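Side-chain contacts in chitinase (Chromobacterium violaceum, PDB 4TXG), which probably hydrolyses the glycosidic bonds of chitin, as a family 18 glycoside hydrolase with a TIM-barrel catalytic domain: residues W443-Y448 with D593-G598; Q587-I592 with Y633-Q638; G664-K667 with Q671-P674; G477-S482 with G561-P566; S276-A281 with V343-T348. All blocks are in the same frame, centred on the assembly; numbering follows the deposited sequence.

Contact 1: residues W443-Y448 with D593-G598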
# COMPACT_ATOMS: atom_id res chain seq x y z
N TRP A 443 12.52 -1.74 -2.49
CA TRP A 443 12.56 -0.43 -3.14
C TRP A 443 11.35 0.39 -2.72
O TRP A 443 11.47 1.58 -2.38
CB TRP A 443 12.61 -0.55 -4.68
CG TRP A 443 12.64 0.81 -5.34
CD1 TRP A 443 13.74 1.54 -5.68
CD2 TRP A 443 11.50 1.61 -5.70
NE1 TRP A 443 13.36 2.74 -6.23
CE2 TRP A 443 11.99 2.81 -6.26
CE3 TRP A 443 10.12 1.41 -5.61
CZ2 TRP A 443 11.15 3.82 -6.72
CZ3 TRP A 443 9.27 2.42 -6.06
CH2 TRP A 443 9.79 3.61 -6.61
N ALA A 444 10.18 -0.24 -2.75
CA ALA A 444 8.94 0.45 -2.39
C ALA A 444 8.96 0.94 -0.94
O ALA A 444 8.51 2.05 -0.65
CB ALA A 444 7.74 -0.48 -2.61
N TYR A 445 9.45 0.12 -0.02
CA TYR A 445 9.60 0.55 1.36
C TYR A 445 10.45 1.82 1.42
O TYR A 445 10.10 2.81 2.08
CB TYR A 445 10.23 -0.55 2.21
CG TYR A 445 10.82 -0.04 3.51
CD1 TYR A 445 10.00 0.32 4.58
CD2 TYR A 445 12.19 0.09 3.66
CE1 TYR A 445 10.53 0.80 5.76
CE2 TYR A 445 12.73 0.56 4.85
CZ TYR A 445 11.90 0.92 5.88
OH TYR A 445 12.45 1.41 7.06
N HIS A 446 11.58 1.79 0.73
CA HIS A 446 12.49 2.92 0.79
C HIS A 446 11.91 4.16 0.13
O HIS A 446 12.20 5.29 0.55
CB HIS A 446 13.84 2.53 0.19
CG HIS A 446 14.69 1.76 1.15
ND1 HIS A 446 15.17 2.32 2.30
CD2 HIS A 446 15.07 0.46 1.16
CE1 HIS A 446 15.85 1.41 2.98
NE2 HIS A 446 15.81 0.28 2.31
N TYR A 447 11.07 3.97 -0.88
CA TYR A 447 10.34 5.10 -1.45
C TYR A 447 9.50 5.79 -0.35
O TYR A 447 9.55 7.01 -0.18
CB TYR A 447 9.43 4.65 -2.62
CG TYR A 447 8.44 5.74 -3.03
CD1 TYR A 447 7.22 5.87 -2.38
CD2 TYR A 447 8.76 6.66 -4.03
CE1 TYR A 447 6.33 6.87 -2.71
CE2 TYR A 447 7.86 7.66 -4.37
CZ TYR A 447 6.65 7.76 -3.70
OH TYR A 447 5.74 8.76 -4.04
N TYR A 448 8.72 5.00 0.38
CA TYR A 448 7.78 5.59 1.33
C TYR A 448 8.48 6.23 2.54
O TYR A 448 7.92 7.12 3.18
CB TYR A 448 6.73 4.55 1.77
CG TYR A 448 5.71 4.40 0.66
CD1 TYR A 448 4.73 5.37 0.47
CD2 TYR A 448 5.76 3.34 -0.24
CE1 TYR A 448 3.82 5.28 -0.58
CE2 TYR A 448 4.85 3.24 -1.29
CZ TYR A 448 3.88 4.22 -1.45
OH TYR A 448 2.95 4.15 -2.49
N ASP A 593 11.81 -6.95 10.75
CA ASP A 593 12.31 -6.72 12.09
C ASP A 593 13.63 -5.95 12.06
O ASP A 593 13.83 -5.04 12.86
CB ASP A 593 12.50 -8.03 12.85
CG ASP A 593 11.42 -8.27 13.91
OD1 ASP A 593 10.73 -7.30 14.32
OD2 ASP A 593 11.28 -9.43 14.35
N ALA A 594 14.51 -6.30 11.13
CA ALA A 594 15.82 -5.67 11.07
C ALA A 594 15.74 -4.19 10.67
O ALA A 594 16.54 -3.37 11.14
CB ALA A 594 16.73 -6.44 10.10
N ASN A 595 14.76 -3.84 9.85
CA ASN A 595 14.53 -2.46 9.45
C ASN A 595 13.55 -1.72 10.35
O ASN A 595 13.23 -0.55 10.10
CB ASN A 595 14.03 -2.40 8.01
CG ASN A 595 15.15 -2.58 7.01
OD1 ASN A 595 15.95 -1.67 6.79
ND2 ASN A 595 15.23 -3.77 6.39
N ASN A 596 13.06 -2.40 11.38
CA ASN A 596 12.02 -1.88 12.27
C ASN A 596 10.86 -1.25 11.52
O ASN A 596 10.37 -0.17 11.87
CB ASN A 596 12.63 -0.89 13.26
CG ASN A 596 13.54 -1.57 14.27
OD1 ASN A 596 13.12 -2.46 15.01
ND2 ASN A 596 14.81 -1.17 14.29
N VAL A 597 10.41 -1.95 10.48
CA VAL A 597 9.26 -1.52 9.70
C VAL A 597 8.00 -1.63 10.55
O VAL A 597 7.94 -2.43 11.48
CB VAL A 597 9.14 -2.36 8.41
CG1 VAL A 597 8.06 -1.80 7.49
CG2 VAL A 597 10.48 -2.37 7.67
N GLY A 598 7.01 -0.80 10.26
CA GLY A 598 5.80 -0.77 11.06
C GLY A 598 5.13 -2.13 11.19
O GLY A 598 4.63 -2.49 12.27
O HOH W 1 15.17 1.05 7.25

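Contact 2: residues Q587-I592 with Y633-Q638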
# COMPACT_ATOMS: atom_id res chain seq x y z
N GLN A 587 11.84 -15.00 5.56
CA GLN A 587 12.86 -14.09 5.03
C GLN A 587 12.36 -12.63 5.05
O GLN A 587 13.09 -11.73 5.47
CB GLN A 587 13.28 -14.53 3.61
CG GLN A 587 14.40 -13.69 3.01
CD GLN A 587 15.13 -14.35 1.84
OE1 GLN A 587 14.77 -15.44 1.38
NE2 GLN A 587 16.16 -13.67 1.33
N LYS A 588 11.11 -12.40 4.66
CA LYS A 588 10.55 -11.05 4.69
C LYS A 588 10.36 -10.56 6.12
O LYS A 588 10.57 -9.38 6.42
CB LYS A 588 9.23 -11.00 3.93
CG LYS A 588 9.43 -11.12 2.42
CD LYS A 588 8.11 -11.09 1.67
CE LYS A 588 8.33 -11.27 0.17
NZ LYS A 588 7.05 -11.13 -0.60
N ALA A 589 9.98 -11.48 7.01
CA ALA A 589 9.78 -11.13 8.41
C ALA A 589 11.09 -10.70 9.06
O ALA A 589 11.11 -9.79 9.88
CB ALA A 589 9.17 -12.31 9.17
N ALA A 590 12.19 -11.36 8.69
CA ALA A 590 13.49 -10.96 9.22
C ALA A 590 13.82 -9.54 8.78
O ALA A 590 14.33 -8.74 9.56
CB ALA A 590 14.58 -11.93 8.78
N TRP A 591 13.51 -9.25 7.52
CA TRP A 591 13.76 -7.94 6.92
C TRP A 591 12.92 -6.85 7.60
O TRP A 591 13.39 -5.74 7.82
CB TRP A 591 13.48 -8.03 5.41
CG TRP A 591 13.58 -6.72 4.65
CD1 TRP A 591 14.67 -6.22 4.02
CD2 TRP A 591 12.51 -5.79 4.45
NE1 TRP A 591 14.35 -5.01 3.42
CE2 TRP A 591 13.03 -4.72 3.68
CE3 TRP A 591 11.17 -5.75 4.84
CZ2 TRP A 591 12.26 -3.63 3.30
CZ3 TRP A 591 10.40 -4.66 4.46
CH2 TRP A 591 10.95 -3.62 3.71
N ILE A 592 11.67 -7.18 7.92
CA ILE A 592 10.78 -6.28 8.66
C ILE A 592 11.38 -5.93 10.01
O ILE A 592 11.44 -4.75 10.40
CB ILE A 592 9.37 -6.93 8.88
CG1 ILE A 592 8.60 -7.02 7.55
CG2 ILE A 592 8.56 -6.15 9.92
CD1 ILE A 592 8.11 -5.68 7.01
N TYR A 633 2.98 -13.87 13.37
CA TYR A 633 2.67 -13.56 14.76
C TYR A 633 3.70 -14.13 15.73
O TYR A 633 4.12 -13.46 16.68
CB TYR A 633 1.28 -14.07 15.15
CG TYR A 633 1.00 -13.80 16.60
CD1 TYR A 633 0.79 -12.51 17.06
CD2 TYR A 633 1.00 -14.84 17.53
CE1 TYR A 633 0.57 -12.25 18.39
CE2 TYR A 633 0.79 -14.59 18.87
CZ TYR A 633 0.57 -13.30 19.30
OH TYR A 633 0.36 -13.05 20.63
N ASN A 634 4.11 -15.38 15.52
CA ASN A 634 5.08 -16.01 16.42
C ASN A 634 6.43 -15.30 16.34
O ASN A 634 7.15 -15.21 17.33
CB ASN A 634 5.24 -17.49 16.08
CG ASN A 634 4.04 -18.32 16.52
OD1 ASN A 634 3.37 -17.99 17.51
ND2 ASN A 634 3.75 -19.39 15.79
N THR A 635 6.77 -14.81 15.16
CA THR A 635 8.00 -14.06 14.97
C THR A 635 7.93 -12.69 15.65
O THR A 635 8.86 -12.28 16.33
CB THR A 635 8.30 -13.88 13.48
OG1 THR A 635 8.37 -15.17 12.85
CG2 THR A 635 9.61 -13.13 13.27
N PHE A 636 6.81 -11.99 15.48
CA PHE A 636 6.71 -10.60 15.93
C PHE A 636 6.22 -10.41 17.38
O PHE A 636 6.21 -9.28 17.88
CB PHE A 636 5.78 -9.82 14.99
CG PHE A 636 6.30 -9.71 13.57
CD1 PHE A 636 7.66 -9.75 13.30
CD2 PHE A 636 5.40 -9.53 12.51
CE1 PHE A 636 8.14 -9.63 12.00
CE2 PHE A 636 5.86 -9.41 11.21
CZ PHE A 636 7.24 -9.46 10.95
N SER A 637 5.82 -11.49 18.06
CA SER A 637 5.36 -11.38 19.46
C SER A 637 6.38 -11.95 20.45
O SER A 637 6.14 -12.01 21.67
CB SER A 637 4.02 -12.10 19.64
OG SER A 637 4.16 -13.49 19.40
N GLN A 638 7.53 -12.36 19.92
CA GLN A 638 8.65 -12.85 20.72
C GLN A 638 9.89 -12.01 20.37
O GLN A 638 9.88 -11.33 19.36
CB GLN A 638 8.90 -14.34 20.45
CG GLN A 638 7.73 -15.24 20.86
CD GLN A 638 7.45 -15.21 22.37
OE1 GLN A 638 8.33 -14.92 23.17
NE2 GLN A 638 6.21 -15.51 22.74

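Contact 3: residues G664-K667 with Q671-P674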
# COMPACT_ATOMS: atom_id res chain seq x y z
N GLY A 664 7.39 20.96 -6.61
CA GLY A 664 6.16 21.13 -7.37
C GLY A 664 6.45 21.36 -8.84
O GLY A 664 7.58 21.19 -9.29
N GLY A 665 5.43 21.72 -9.61
CA GLY A 665 5.60 21.92 -11.04
C GLY A 665 5.95 20.63 -11.76
O GLY A 665 6.75 20.62 -12.71
N PHE A 666 5.36 19.52 -11.32
CA PHE A 666 5.54 18.24 -12.00
C PHE A 666 4.78 18.22 -13.32
O PHE A 666 3.67 18.74 -13.40
CB PHE A 666 5.05 17.08 -11.12
CG PHE A 666 5.96 16.74 -9.97
CD1 PHE A 666 6.98 15.81 -10.12
CD2 PHE A 666 5.79 17.35 -8.73
CE1 PHE A 666 7.81 15.47 -9.06
CE2 PHE A 666 6.63 17.02 -7.66
CZ PHE A 666 7.64 16.08 -7.83
N LYS A 667 5.38 17.64 -14.36
CA LYS A 667 4.64 17.40 -15.59
C LYS A 667 3.71 16.20 -15.41
O LYS A 667 3.78 15.49 -14.40
CB LYS A 667 5.60 17.15 -16.76
CG LYS A 667 6.55 18.28 -17.08
CD LYS A 667 7.59 17.79 -18.08
CE LYS A 667 8.79 18.71 -18.18
NZ LYS A 667 9.90 18.03 -18.90
N GLN A 671 5.45 12.31 -19.15
CA GLN A 671 6.44 13.29 -19.56
C GLN A 671 7.51 13.49 -18.49
O GLN A 671 8.46 14.26 -18.67
CB GLN A 671 5.79 14.65 -19.87
CG GLN A 671 4.53 14.57 -20.72
CD GLN A 671 4.76 13.88 -22.04
OE1 GLN A 671 5.78 14.09 -22.70
NE2 GLN A 671 3.80 13.04 -22.44
N ASN A 672 7.34 12.79 -17.37
CA ASN A 672 8.19 12.96 -16.19
C ASN A 672 9.43 12.07 -16.25
O ASN A 672 9.74 11.36 -15.29
CB ASN A 672 7.35 12.67 -14.93
CG ASN A 672 7.94 13.26 -13.66
OD1 ASN A 672 8.70 14.23 -13.69
ND2 ASN A 672 7.57 12.69 -12.51
N TYR A 673 10.12 12.10 -17.39
CA TYR A 673 11.41 11.42 -17.55
C TYR A 673 12.44 12.42 -18.08
O TYR A 673 12.28 12.94 -19.18
CB TYR A 673 11.33 10.24 -18.53
CG TYR A 673 10.29 9.20 -18.25
CD1 TYR A 673 8.95 9.40 -18.59
CD2 TYR A 673 10.64 7.98 -17.68
CE1 TYR A 673 8.00 8.43 -18.35
CE2 TYR A 673 9.69 7.01 -17.43
CZ TYR A 673 8.38 7.24 -17.77
OH TYR A 673 7.44 6.27 -17.52
N PRO A 674 13.48 12.73 -17.29
CA PRO A 674 13.67 12.38 -15.89
C PRO A 674 12.71 13.18 -15.03
O PRO A 674 11.92 13.97 -15.56
CB PRO A 674 15.13 12.78 -15.63
CG PRO A 674 15.34 13.93 -16.54
CD PRO A 674 14.58 13.57 -17.80
O HOH W 2 8.35 16.90 -14.16
O HOH W 3 11.31 15.73 -17.67

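Contact 4: residues G477-S482 with G561-P566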
# COMPACT_ATOMS: atom_id res chain seq x y z
N GLY A 477 11.42 -21.37 -15.72
CA GLY A 477 10.38 -20.37 -15.93
C GLY A 477 10.72 -18.96 -15.47
O GLY A 477 10.12 -17.99 -15.95
N LEU A 478 11.65 -18.84 -14.53
CA LEU A 478 11.95 -17.53 -13.95
C LEU A 478 12.57 -16.59 -14.97
O LEU A 478 13.58 -16.92 -15.59
CB LEU A 478 12.90 -17.67 -12.75
CG LEU A 478 13.27 -16.36 -12.05
CD1 LEU A 478 12.06 -15.78 -11.32
CD2 LEU A 478 14.42 -16.60 -11.07
N TRP A 479 11.96 -15.42 -15.13
CA TRP A 479 12.36 -14.39 -16.10
C TRP A 479 12.22 -14.90 -17.53
O TRP A 479 12.88 -14.42 -18.45
CB TRP A 479 13.79 -13.90 -15.85
CG TRP A 479 14.04 -13.36 -14.45
CD1 TRP A 479 15.12 -13.63 -13.66
CD2 TRP A 479 13.19 -12.49 -13.68
NE1 TRP A 479 15.00 -12.98 -12.46
CE2 TRP A 479 13.83 -12.26 -12.45
CE3 TRP A 479 11.95 -11.87 -13.92
CZ2 TRP A 479 13.28 -11.46 -11.45
CZ3 TRP A 479 11.41 -11.06 -12.92
CH2 TRP A 479 12.08 -10.86 -11.71
N GLY A 480 11.32 -15.87 -17.71
CA GLY A 480 10.93 -16.31 -19.03
C GLY A 480 9.86 -15.42 -19.62
O GLY A 480 9.57 -14.33 -19.11
N SER A 481 9.26 -15.89 -20.71
CA SER A 481 8.28 -15.10 -21.44
C SER A 481 7.06 -15.94 -21.78
O SER A 481 7.17 -17.10 -22.16
CB SER A 481 8.89 -14.55 -22.73
OG SER A 481 7.90 -13.89 -23.50
N SER A 482 5.89 -15.32 -21.65
CA SER A 482 4.64 -16.02 -21.93
C SER A 482 3.63 -15.06 -22.52
O SER A 482 2.97 -14.33 -21.80
CB SER A 482 4.09 -16.64 -20.65
OG SER A 482 2.73 -17.02 -20.81
N GLY A 561 16.76 -17.18 -3.19
CA GLY A 561 17.02 -16.39 -1.99
C GLY A 561 17.39 -14.94 -2.27
O GLY A 561 17.23 -14.07 -1.41
N ALA A 562 17.90 -14.67 -3.47
CA ALA A 562 18.21 -13.29 -3.86
C ALA A 562 16.92 -12.49 -4.00
O ALA A 562 16.90 -11.28 -3.77
CB ALA A 562 19.02 -13.27 -5.16
N LEU A 563 15.84 -13.17 -4.36
CA LEU A 563 14.55 -12.53 -4.56
C LEU A 563 13.60 -12.73 -3.38
O LEU A 563 12.57 -12.07 -3.29
CB LEU A 563 13.88 -13.09 -5.83
CG LEU A 563 14.61 -12.84 -7.15
CD1 LEU A 563 14.06 -13.73 -8.27
CD2 LEU A 563 14.48 -11.36 -7.51
N ALA A 564 13.97 -13.65 -2.48
CA ALA A 564 13.06 -14.19 -1.45
C ALA A 564 11.75 -14.64 -2.08
O ALA A 564 10.66 -14.28 -1.62
CB ALA A 564 12.81 -13.16 -0.34
N ALA A 565 11.85 -15.45 -3.13
CA ALA A 565 10.69 -15.84 -3.92
C ALA A 565 10.62 -17.34 -4.18
O ALA A 565 11.55 -17.92 -4.74
CB ALA A 565 10.70 -15.09 -5.24
N PRO A 566 9.53 -17.98 -3.75
CA PRO A 566 9.25 -19.36 -4.14
C PRO A 566 8.33 -19.40 -5.36
O PRO A 566 7.58 -18.45 -5.60
CB PRO A 566 8.55 -19.95 -2.91
CG PRO A 566 7.83 -18.75 -2.28
CD PRO A 566 8.55 -17.48 -2.76

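Contact 5: residues S276-A281 with V343-T348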
# COMPACT_ATOMS: atom_id res chain seq x y z
N SER A 276 -14.50 10.78 -9.92
CA SER A 276 -15.49 11.84 -10.05
C SER A 276 -15.77 12.47 -8.69
O SER A 276 -16.15 13.64 -8.61
CB SER A 276 -16.77 11.30 -10.71
OG SER A 276 -17.19 10.09 -10.09
N MET A 277 -15.57 11.71 -7.62
CA MET A 277 -15.80 12.22 -6.28
C MET A 277 -14.73 13.25 -5.89
O MET A 277 -15.04 14.21 -5.19
CB MET A 277 -15.86 11.08 -5.24
CG MET A 277 -16.11 11.55 -3.79
SD MET A 277 -14.59 11.83 -2.82
CE MET A 277 -14.15 10.14 -2.49
N THR A 278 -13.49 13.04 -6.35
CA THR A 278 -12.41 13.96 -5.97
C THR A 278 -12.14 15.06 -6.98
O THR A 278 -11.59 16.09 -6.61
CB THR A 278 -11.07 13.21 -5.73
OG1 THR A 278 -10.66 12.54 -6.93
CG2 THR A 278 -11.21 12.20 -4.60
N VAL A 279 -12.48 14.85 -8.25
CA VAL A 279 -12.17 15.84 -9.29
C VAL A 279 -13.37 16.02 -10.20
O VAL A 279 -13.89 15.06 -10.75
CB VAL A 279 -10.93 15.41 -10.13
CG1 VAL A 279 -10.64 16.41 -11.26
CG2 VAL A 279 -9.68 15.25 -9.24
N ASN A 280 -13.83 17.27 -10.33
CA ASN A 280 -14.91 17.59 -11.26
C ASN A 280 -14.51 17.31 -12.70
O ASN A 280 -13.33 17.24 -13.02
CB ASN A 280 -15.32 19.06 -11.13
CG ASN A 280 -15.88 19.39 -9.77
OD1 ASN A 280 -16.75 18.69 -9.26
ND2 ASN A 280 -15.39 20.48 -9.18
N ALA A 281 -15.50 17.20 -13.57
CA ALA A 281 -15.23 16.95 -14.98
C ALA A 281 -14.40 18.06 -15.62
O ALA A 281 -13.74 17.83 -16.64
CB ALA A 281 -16.54 16.77 -15.73
N VAL A 343 -4.89 14.77 -2.48
CA VAL A 343 -4.44 15.51 -1.30
C VAL A 343 -5.63 16.17 -0.61
O VAL A 343 -5.75 16.12 0.62
CB VAL A 343 -3.38 16.56 -1.69
CG1 VAL A 343 -3.14 17.53 -0.55
CG2 VAL A 343 -2.08 15.84 -2.06
N ALA A 344 -6.54 16.76 -1.39
CA ALA A 344 -7.74 17.36 -0.80
C ALA A 344 -8.61 16.32 -0.09
O ALA A 344 -9.15 16.58 0.99
CB ALA A 344 -8.55 18.08 -1.87
N LEU A 345 -8.76 15.14 -0.70
CA LEU A 345 -9.51 14.06 -0.07
C LEU A 345 -8.91 13.68 1.29
O LEU A 345 -9.62 13.62 2.30
CB LEU A 345 -9.54 12.83 -0.99
CG LEU A 345 -10.11 11.57 -0.35
CD1 LEU A 345 -11.58 11.79 0.01
CD2 LEU A 345 -9.95 10.35 -1.26
N LEU A 346 -7.60 13.46 1.33
CA LEU A 346 -6.97 13.00 2.57
C LEU A 346 -6.96 14.09 3.63
O LEU A 346 -7.15 13.81 4.82
CB LEU A 346 -5.55 12.51 2.29
CG LEU A 346 -5.47 11.29 1.36
CD1 LEU A 346 -4.03 10.84 1.15
CD2 LEU A 346 -6.32 10.14 1.92
N GLN A 347 -6.72 15.34 3.23
CA GLN A 347 -6.70 16.44 4.19
C GLN A 347 -8.09 16.63 4.82
O GLN A 347 -8.21 16.86 6.03
CB GLN A 347 -6.25 17.75 3.53
CG GLN A 347 -6.20 18.90 4.53
CD GLN A 347 -5.47 20.12 4.02
OE1 GLN A 347 -4.85 20.09 2.95
NE2 GLN A 347 -5.54 21.21 4.78
N THR A 348 -9.12 16.49 4.00
CA THR A 348 -10.49 16.68 4.48
C THR A 348 -10.93 15.51 5.35
O THR A 348 -11.58 15.69 6.39
CB THR A 348 -11.47 16.86 3.32
OG1 THR A 348 -11.02 17.95 2.49
CG2 THR A 348 -12.88 17.20 3.84

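Contact 1: residues W443-Y448 with D593-G598
Helix 441-448 and the end of helix 582-594 come together with their backbones well separated, the CA atoms of Tyr445 and Val597 lying 8.6 Å apart, so the gap is bridged by side chains. The Tyr445 ring makes the main approach, its long axis running past Val597 in the opposite sense to the valine branches. With CG anti to the backbone N (chi1 161°), the ring leaves its helix toward the loop, and Tyr445 CE1 comes within 3.7 Å of Val597 CG2. That methyl makes an off-centre CH-pi contact, 4.2 Å from the ring centroid and 30° off the normal, while Val597 CG1 lies 4.0 Å from Tyr445 CE1. On its own helix, Tyr445 lays CD2 over the centre of the His446 ring.

The phenol end is linked through solvent. Tyr445 OH is 2.8 Å from a water that lies in the ring plane, and the same water lies 2.9 Å from Asn595 OD1, to which it probably donates. Asn595 turns its other amide atom, ND2, back to Trp591 O, which helps fix the direction of OD1. The indole of Trp591 in turn meets the tyrosine ring edge-to-face. Asn596 ends helix 582-594 with a positive phi and a Schellman motif; just after this reversal, Val597 points toward Tyr445. Both helices precede strands of the parallel sheet, 457-462 and 599-603, and Met459 touches Tyr445 and Val597 alike: a barrel helix packs against the loop between an outer helix and the next strand of a TIM barrel.

Contact 2: residues Q587-I592 with Y633-Q638
Phe636 turns its ring edge to Ala589 O and meets Ile592 obliquely, joining two helices of the layer that surrounds the TIM barrel: helix 582-594, which leads into strand 599-603, and helix 627-636, which follows that strand. The nearest CA atoms are those of Ala589 and Thr635, 7.4 Å apart. With CG anti to its carbonyl carbon (chi1 -64°), Phe636 extends from the last turn of its helix toward helix 582-594. Ala589 O lies in the ring plane at the edge, 3.7 Å from Phe636 CE1, and Ala589 CB is 3.9 Å from Phe636 CZ.

Ile592 crosses the phenylalanine at about a right angle and sets CG2 3.7 Å from Phe636 CZ, approaching the ring obliquely. Its CG1 branch is directed away, where the side chain packs on Val597 and Val600; Val600 also touches Phe636, so strand 599-603 backs both residues. Beside the ring, the methyl CG2 of Thr635 approaches Ala589 CB at 4.2 Å. The threonine hydroxyl is turned into its own helix and bonds Leu631 O, so the surface it offers is apolar. No hydrogen bond joins the two segments. Just after this helix, Ser637 OG donates to Tyr633 O over 2.7 Å from 35° out of the carbonyl plane and sits above the rim of the Tyr633 ring.

Contact 3: residues G664-K667 with Q671-P674
Lys667 crosses Gln671 at about a right angle, the two meeting through aliphatic carbons near their backbones. Their CB atoms are 4.0 Å apart, and further along the extended lysine chain CD passes 3.7 Å from Gln671 O. The glutamine bends at chi2 and carries its amide away from the lysine. Next to this pair, Asn672 ND2 lies at the edge of the Phe666 ring, near its plane, 4.0 Å from CD1; the amide stands almost perpendicular to the ring, at 87°.

Direct polar bonds between the segments are absent, and two waters supply the links instead. One accepts from Lys667 N at 3.1 Å and donates to Asn672 OD1 at 2.7 Å, thus using the amide oxygen while ND2 finds its own hydrogen bond beyond the two segments. The other accepts a hydrogen bond from Lys667 NZ over 3.0 Å and probably donates one to Pro674 O over 2.8 Å, tethering the end of the lysine.

The shape of the second segment places these acceptors. Asn672 is the centre of an inverse gamma turn, closed by a weak bond from Tyr673 N to Gln671 O, and a cis peptide before Pro674 redirects the chain. On the first segment, Gly665 with its positive phi turns the chain out of strand 659-664. The whole lies in the connection from that strand to strand 678-683, in the C-terminal region, and it meets the loop after helix 374-377 of the catalytic barrel: Arg378 bonds Asn672 O and packs on Tyr673, while Glu381 touches Phe666.

Contact 4: residues G477-S482 with G561-P566
With CG anti to its backbone N (chi1 -179°), Leu478 points its methyls at Leu563, whose CG is anti to the carbonyl carbon (chi1 -63°); the two meet tip to tip. Leu563 CD1 is the focus, 4.0 Å from Leu478 CD2 and 4.2 Å from Leu478 CD1. The same methyl lies 4.0 Å from Trp479 CZ2, and CD2 of Leu563 is 4.1 Å from that ring atom. Here the approach is different: indole and leucine slide past each other in opposite directions, and the methyl comes in obliquely to the ring. Leu478 CD1 also rests over the centre of one indole face, 4.1 Å above the plane, so Leu478 and Trp479 offer Leu563 one continuous apolar patch.

Their adjacency comes from a type II beta turn, Gly477 to Gly480, closed by Gly480 N to Gly477 O at 3.0 Å. Trp479 occupies its third position with a positive phi, and its indole lies alongside Leu478. The polar edge of that indole is held by Asp416 OD2, bonded to NE1; Asp416 also touches Leu563.

Leu563 belongs to the tight connection between strands 556-560 and 565-570. Asn560 OD1 accepts from Leu563 N, and Ala564 and Ala565 together face Asn560 in a G1 beta bulge. The pairing is thus loop packing against a bulged beta hairpin, in the antiparallel sheet inserted between barrel strands 457-462 and 599-603, consistent with the alpha+beta insertion domain of many family 18 chitinases.

Contact 5: residues S276-A281 with V343-T348
Leu345 points from helix 338-360 toward Met277 and Thr278 at the end of helix 273-278. Its CB already makes contact, 4.0 Å from Thr278 CG2. The leucine CG stands anti to the backbone N (chi1 171°), and beyond it the two methyls divide the partners between them: CD2 stays with Thr278, 4.0 Å from CG2, while CD1 goes to the thioether of Met277, 3.9 Å from CE and 4.1 Å from SD.

Met277 arrives at about a right angle to the leucine. It leaves its helix extended and then bends at chi2 (-93°) and chi3, which brings CE beside Leu345 CD1. Thr278 holds OG1 between backbone N and carbonyl carbon, the position from which the hydroxyl bonds Phe274 O one turn back; CG2 is thereby the branch directed to Leu345. The contact is wholly apolar.

One turn further along helix 338-360, Thr348 also bonds a carbonyl one turn back, though from a different rotamer. OG1 donates to Ala344 O at 2.8 Å, and Thr348 N reaches this oxygen at 3.0 Å from the other face of the carbonyl plane. Helix 287-304 lies against both helices: Phe293 packs on Met277, and Ile290 touches Ala344 and Thr348. Short helix 273-278 is thus fitted beside two outer helices of the barrel, those preceding strands 308-312 and 365-371.

From the N terminus, contact 5 is the first to close, tying short helix 273-278 to barrel helix 338-360. Contact 1 opens at 443-448, and contact 4 is nested within its loop, fastening 477-482 to the hairpin at 561-566 of the inserted sheet. Contact 2 opens at 587-592 before contact 1 closes at 593-598, so these two cross; they share helix 582-594, and Val597 N probably bonds Ile592 O. Gln587 also connects contact 2 to contact 4 through Gly561 O. Contact 2 closes at 633-638 on the helix after the last barrel strand. Contact 3 follows in series, a short closure within the connection between strands 659-664 and 678-683 of the C-terminal region.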